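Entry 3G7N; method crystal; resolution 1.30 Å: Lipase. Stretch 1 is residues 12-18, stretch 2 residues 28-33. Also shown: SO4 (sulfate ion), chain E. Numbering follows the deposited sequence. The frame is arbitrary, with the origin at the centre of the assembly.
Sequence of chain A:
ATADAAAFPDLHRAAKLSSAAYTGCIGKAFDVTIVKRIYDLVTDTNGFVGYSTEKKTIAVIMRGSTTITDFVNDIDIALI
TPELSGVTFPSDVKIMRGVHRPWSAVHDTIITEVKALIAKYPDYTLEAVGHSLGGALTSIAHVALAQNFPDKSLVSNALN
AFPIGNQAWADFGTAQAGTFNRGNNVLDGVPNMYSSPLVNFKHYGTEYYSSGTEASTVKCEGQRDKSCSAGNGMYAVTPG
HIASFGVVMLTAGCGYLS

Stretch 1, residues 12-18: HRAAKLS
Stretch 2, residues 28-33: KAFDVT

A tight hairpin turn can be held against a helix by side chains at one position and at the third and fourth positions after it, as this lipase illustrates. Residues 12-18 lie within a longer helix, with phi/psi near -62/-42 and Lys16 N, Leu17 N and Ser18 N bonded to the carbonyls four residues back; Ser18 OG (chi1 m) also donates to Ala14 O at 2.9 Å. In the second stretch, two short strand segments, 28-29 and 32-33, flank a type II' turn from Ala29 to Val32. Phe30 takes 52/-123 and Asp31 -80/-6, while Ala29 N to Val32 O (2.8 Å) and Val32 N to Ala29 O (2.9 Å) close the turn. In register, Leu17 CA lies 6.2 Å from Ala29 CA.

Leu17, chi1 m and chi2 t, starts sideways, but this rotamer brings CD2 to 4.2 Å from Ala29 CB, 4.2 Å from Phe30 CB and 4.0 Å from Val32 CG2. Val32 is t. Leu17 CD2 thus packs among apolar side chains, and its closest approach to the turn is 3.4 Å, from Leu17 CD2 to Ala29 O.

Arg13 also leaves its CA sideways; chi1 to chi3 are all t (173°, 176°, 172°), extending the chain before chi4 of -88° turns the guanidinium. Asp31, chi1 p and chi2 -75°, meets its edge in a two-pronged salt bridge: Arg13 NE to Asp31 OD1 is 2.9 Å and Arg13 NH2 to Asp31 OD2 2.8 Å, with N-H...O angles of 165° and 154°. Two bonds fix the carboxylate's orientation as well as its distance.

The CA-to-CB bond of Lys16 points toward the turn, and its chi1 to chi4 are m, t, p and t. Its CE lies over one face of the Phe30 ring (chi1 m, chi2 -80°), 3.8 Å from the centroid and 30° off the normal, a CH-pi contact favoured by the polarised methylene beside the ammonium. Lys16 NZ donates to sulfate O2 at 2.6 Å, pairing its charge with an anion at the ring edge.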

ATOM      1  N   HIS A  12       5.473  -6.124  -9.818  1.00 10.58           N
ATOM      2  CA  HIS A  12       4.580  -6.296 -10.944  1.00  9.64           C
ATOM      3  C   HIS A  12       3.298  -7.033 -10.523  1.00  8.83           C
ATOM      4  O   HIS A  12       2.199  -6.625 -10.855  1.00  8.84           O
ATOM      5  CB  HIS A  12       5.311  -7.036 -12.091  1.00 10.74           C
ATOM      6  CG  HIS A  12       4.481  -7.242 -13.313  1.00 12.20           C
ATOM      7  ND1 HIS A  12       4.149  -6.218 -14.176  1.00 15.01           N
ATOM      8  CD2 HIS A  12       4.012  -8.378 -13.889  1.00 16.33           C
ATOM      9  CE1 HIS A  12       3.494  -6.707 -15.213  1.00 18.36           C
ATOM     10  NE2 HIS A  12       3.344  -8.007 -15.032  1.00 18.41           N
ATOM     11  N   ARG A  13       3.459  -8.095  -9.730  1.00 10.02           N
ATOM     12  CA  ARG A  13       2.307  -8.784  -9.151  1.00  9.56           C
ATOM     13  C   ARG A  13       1.481  -7.843  -8.270  1.00  7.04           C
ATOM     14  O   ARG A  13       0.268  -7.835  -8.353  1.00  7.79           O
ATOM     15  CB  ARG A  13       2.729 -10.035  -8.372  1.00  9.12           C
ATOM     16  CG  ARG A  13       1.569 -10.680  -7.619  1.00  9.36           C
ATOM     17  CD  ARG A  13       1.997 -11.977  -6.921  1.00 10.06           C
ATOM     18  NE  ARG A  13       0.957 -12.513  -6.046  1.00 10.25           N
ATOM     19  CZ  ARG A  13       0.804 -12.179  -4.769  1.00  9.88           C
ATOM     20  NH1 ARG A  13       1.590 -11.281  -4.199  1.00 11.47           N
ATOM     21  NH2 ARG A  13      -0.171 -12.749  -4.068  1.00 10.55           N
ATOM     22  N   ALA A  14       2.156  -7.071  -7.433  1.00  8.15           N
ATOM     23  CA  ALA A  14       1.465  -6.130  -6.569  1.00  8.76           C
ATOM     24  C   ALA A  14       0.627  -5.154  -7.404  1.00  8.32           C
ATOM     25  O   ALA A  14      -0.478  -4.791  -7.016  1.00  7.79           O
ATOM     26  CB  ALA A  14       2.457  -5.383  -5.710  1.00  9.08           C
ATOM     27  N   ALA A  15       1.175  -4.710  -8.530  1.00  7.87           N
ATOM     28  CA  ALA A  15       0.461  -3.781  -9.398  1.00  8.67           C
ATOM     29  C   ALA A  15      -0.732  -4.425 -10.063  1.00  8.43           C
ATOM     30  O   ALA A  15      -1.778  -3.800 -10.199  1.00  8.78           O
ATOM     31  CB  ALA A  15       1.411  -3.192 -10.421  1.00  9.37           C
ATOM     32  N   LYS A  16      -0.596  -5.707 -10.443  1.00  8.24           N
ATOM     33  CA  LYS A  16      -1.747  -6.443 -10.968  1.00  9.24           C
ATOM     34  C   LYS A  16      -2.878  -6.590  -9.946  1.00  6.96           C
ATOM     35  O   LYS A  16      -4.034  -6.390 -10.258  1.00  7.99           O
ATOM     36  CB  LYS A  16      -1.339  -7.812 -11.528  1.00 10.23           C
ATOM     37  CG  LYS A  16      -0.484  -7.699 -12.795  1.00 12.71           C
ATOM     38  CD  LYS A  16       0.298  -8.999 -13.090  1.00 21.02           C
ATOM     39  CE  LYS A  16      -0.595 -10.139 -13.480  1.00 30.14           C
ATOM     40  NZ  LYS A  16       0.252 -11.314 -13.857  1.00 26.05           N
ATOM     41  N   LEU A  17      -2.526  -6.939  -8.709  1.00  7.41           N
ATOM     42  CA  LEU A  17      -3.515  -7.044  -7.647  1.00  7.62           C
ATOM     43  C   LEU A  17      -4.180  -5.702  -7.377  1.00  6.57           C
ATOM     44  O   LEU A  17      -5.390  -5.626  -7.159  1.00  7.74           O
ATOM     45  CB  LEU A  17      -2.868  -7.564  -6.363  1.00  7.30           C
ATOM     46  CG  LEU A  17      -2.337  -9.002  -6.420  1.00  8.01           C
ATOM     47  CD1 LEU A  17      -1.630  -9.343  -5.133  1.00  9.90           C
ATOM     48  CD2 LEU A  17      -3.445 -10.007  -6.693  1.00 11.26           C
ATOM     49  N   SER A  18      -3.370  -4.649  -7.366  1.00  7.86           N
ATOM     50  CA  SER A  18      -3.912  -3.311  -7.155  1.00  8.12           C
ATOM     51  C   SER A  18      -4.889  -2.919  -8.268  1.00  8.62           C
ATOM     52  O   SER A  18      -5.924  -2.331  -8.006  1.00  9.34           O
ATOM     53  CB  SER A  18      -2.785  -2.297  -7.090  1.00  7.53           C
ATOM     54  OG  SER A  18      -1.938  -2.487  -5.966  1.00  8.37           O
ATOM     55  N   LYS A  28     -11.814 -13.957  -7.528  1.00 12.01           N
ATOM     56  CA  LYS A  28     -10.359 -14.042  -7.426  1.00 12.14           C
ATOM     57  C   LYS A  28      -9.726 -12.838  -8.085  1.00 11.71           C
ATOM     58  O   LYS A  28     -10.293 -12.240  -9.005  1.00 12.37           O
ATOM     59  CB  LYS A  28      -9.823 -15.331  -8.039  1.00 14.98           C
ATOM     60  CG  LYS A  28     -10.440 -15.695  -9.369  1.00 22.85           C
ATOM     61  CD  LYS A  28      -9.730 -15.000 -10.528  1.00 30.68           C
ATOM     62  CE  LYS A  28      -8.343 -15.581 -10.813  1.00 24.92           C
ATOM     63  NZ  LYS A  28      -8.360 -17.049 -11.081  1.00 43.68           N
ATOM     64  N   ALA A  29      -8.543 -12.490  -7.603  1.00 10.38           N
ATOM     65  CA  ALA A  29      -7.705 -11.508  -8.267  1.00 12.23           C
ATOM     66  C   ALA A  29      -6.388 -12.218  -8.472  1.00  9.62           C
ATOM     67  O   ALA A  29      -5.640 -12.435  -7.527  1.00  9.39           O
ATOM     68  CB  ALA A  29      -7.529 -10.286  -7.385  1.00 12.84           C
ATOM     69  N   PHE A  30      -6.145 -12.642  -9.710  1.00 10.77           N
ATOM     70  CA  PHE A  30      -4.973 -13.419 -10.001  1.00 10.65           C
ATOM     71  C   PHE A  30      -4.857 -14.612  -9.060  1.00 10.66           C
ATOM     72  O   PHE A  30      -5.828 -15.374  -8.963  1.00 13.09           O
ATOM     73  CB  PHE A  30      -3.738 -12.517 -10.067  1.00 10.74           C
ATOM     74  CG  PHE A  30      -3.842 -11.467 -11.143  1.00  9.33           C
ATOM     75  CD1 PHE A  30      -3.580 -11.806 -12.462  1.00 10.43           C
ATOM     76  CD2 PHE A  30      -4.461 -10.247 -10.887  1.00 11.94           C
ATOM     77  CE1 PHE A  30      -3.895 -10.927 -13.491  1.00 12.80           C
ATOM     78  CE2 PHE A  30      -4.684  -9.335 -11.912  1.00 13.74           C
ATOM     79  CZ  PHE A  30      -4.432  -9.698 -13.221  1.00 12.08           C
ATOM     80  N   ASP A  31      -3.759 -14.761  -8.328  1.00  9.92           N
ATOM     81  CA  ASP A  31      -3.593 -15.947  -7.476  1.00  9.88           C
ATOM     82  C   ASP A  31      -4.349 -15.846  -6.133  1.00 10.34           C
ATOM     83  O   ASP A  31      -4.350 -16.798  -5.342  1.00 11.38           O
ATOM     84  CB  ASP A  31      -2.119 -16.204  -7.230  1.00 11.63           C
ATOM     85  CG  ASP A  31      -1.424 -15.022  -6.590  1.00 10.69           C
ATOM     86  OD1 ASP A  31      -1.169 -14.032  -7.317  1.00 12.52           O
ATOM     87  OD2 ASP A  31      -1.161 -15.039  -5.369  1.00 11.35           O
ATOM     88  N   VAL A  32      -4.944 -14.691  -5.852  1.00  9.60           N
ATOM     89  CA  VAL A  32      -5.648 -14.478  -4.577  1.00  9.34           C
ATOM     90  C   VAL A  32      -7.132 -14.824  -4.700  1.00 10.55           C
ATOM     91  O   VAL A  32      -7.878 -14.229  -5.499  1.00 12.08           O
ATOM     92  CB  VAL A  32      -5.471 -13.024  -4.078  1.00  8.49           C
ATOM     93  CG1 VAL A  32      -6.353 -12.772  -2.840  1.00 11.25           C
ATOM     94  CG2 VAL A  32      -4.004 -12.744  -3.799  1.00 10.35           C
ATOM     95  N   THR A  33      -7.570 -15.809  -3.919  1.00  8.30           N
ATOM     96  CA  THR A  33      -8.995 -16.112  -3.786  1.00  9.25           C
ATOM     97  C   THR A  33      -9.618 -15.130  -2.790  1.00  8.84           C
ATOM     98  O   THR A  33      -9.157 -15.001  -1.659  1.00  9.53           O
ATOM     99  CB  THR A  33      -9.201 -17.531  -3.266  1.00 10.11           C
ATOM    100  OG1 THR A  33      -8.603 -18.462  -4.182  1.00 13.48           O
ATOM    101  CG2 THR A  33     -10.682 -17.850  -3.122  1.00 12.46           C
TER
HETATM  102  S   SO4 E 261      -1.533 -12.640 -16.492  1.00 19.16           S
HETATM  103  O1  SO4 E 261      -2.524 -11.625 -16.842  1.00 26.04           O
HETATM  104  O2  SO4 E 261      -1.451 -12.912 -15.050  1.00 24.57           O
HETATM  105  O3  SO4 E 261      -1.810 -13.889 -17.208  1.00 27.07           O
HETATM  106  O4  SO4 E 261      -0.223 -12.180 -16.968  1.00 27.47           O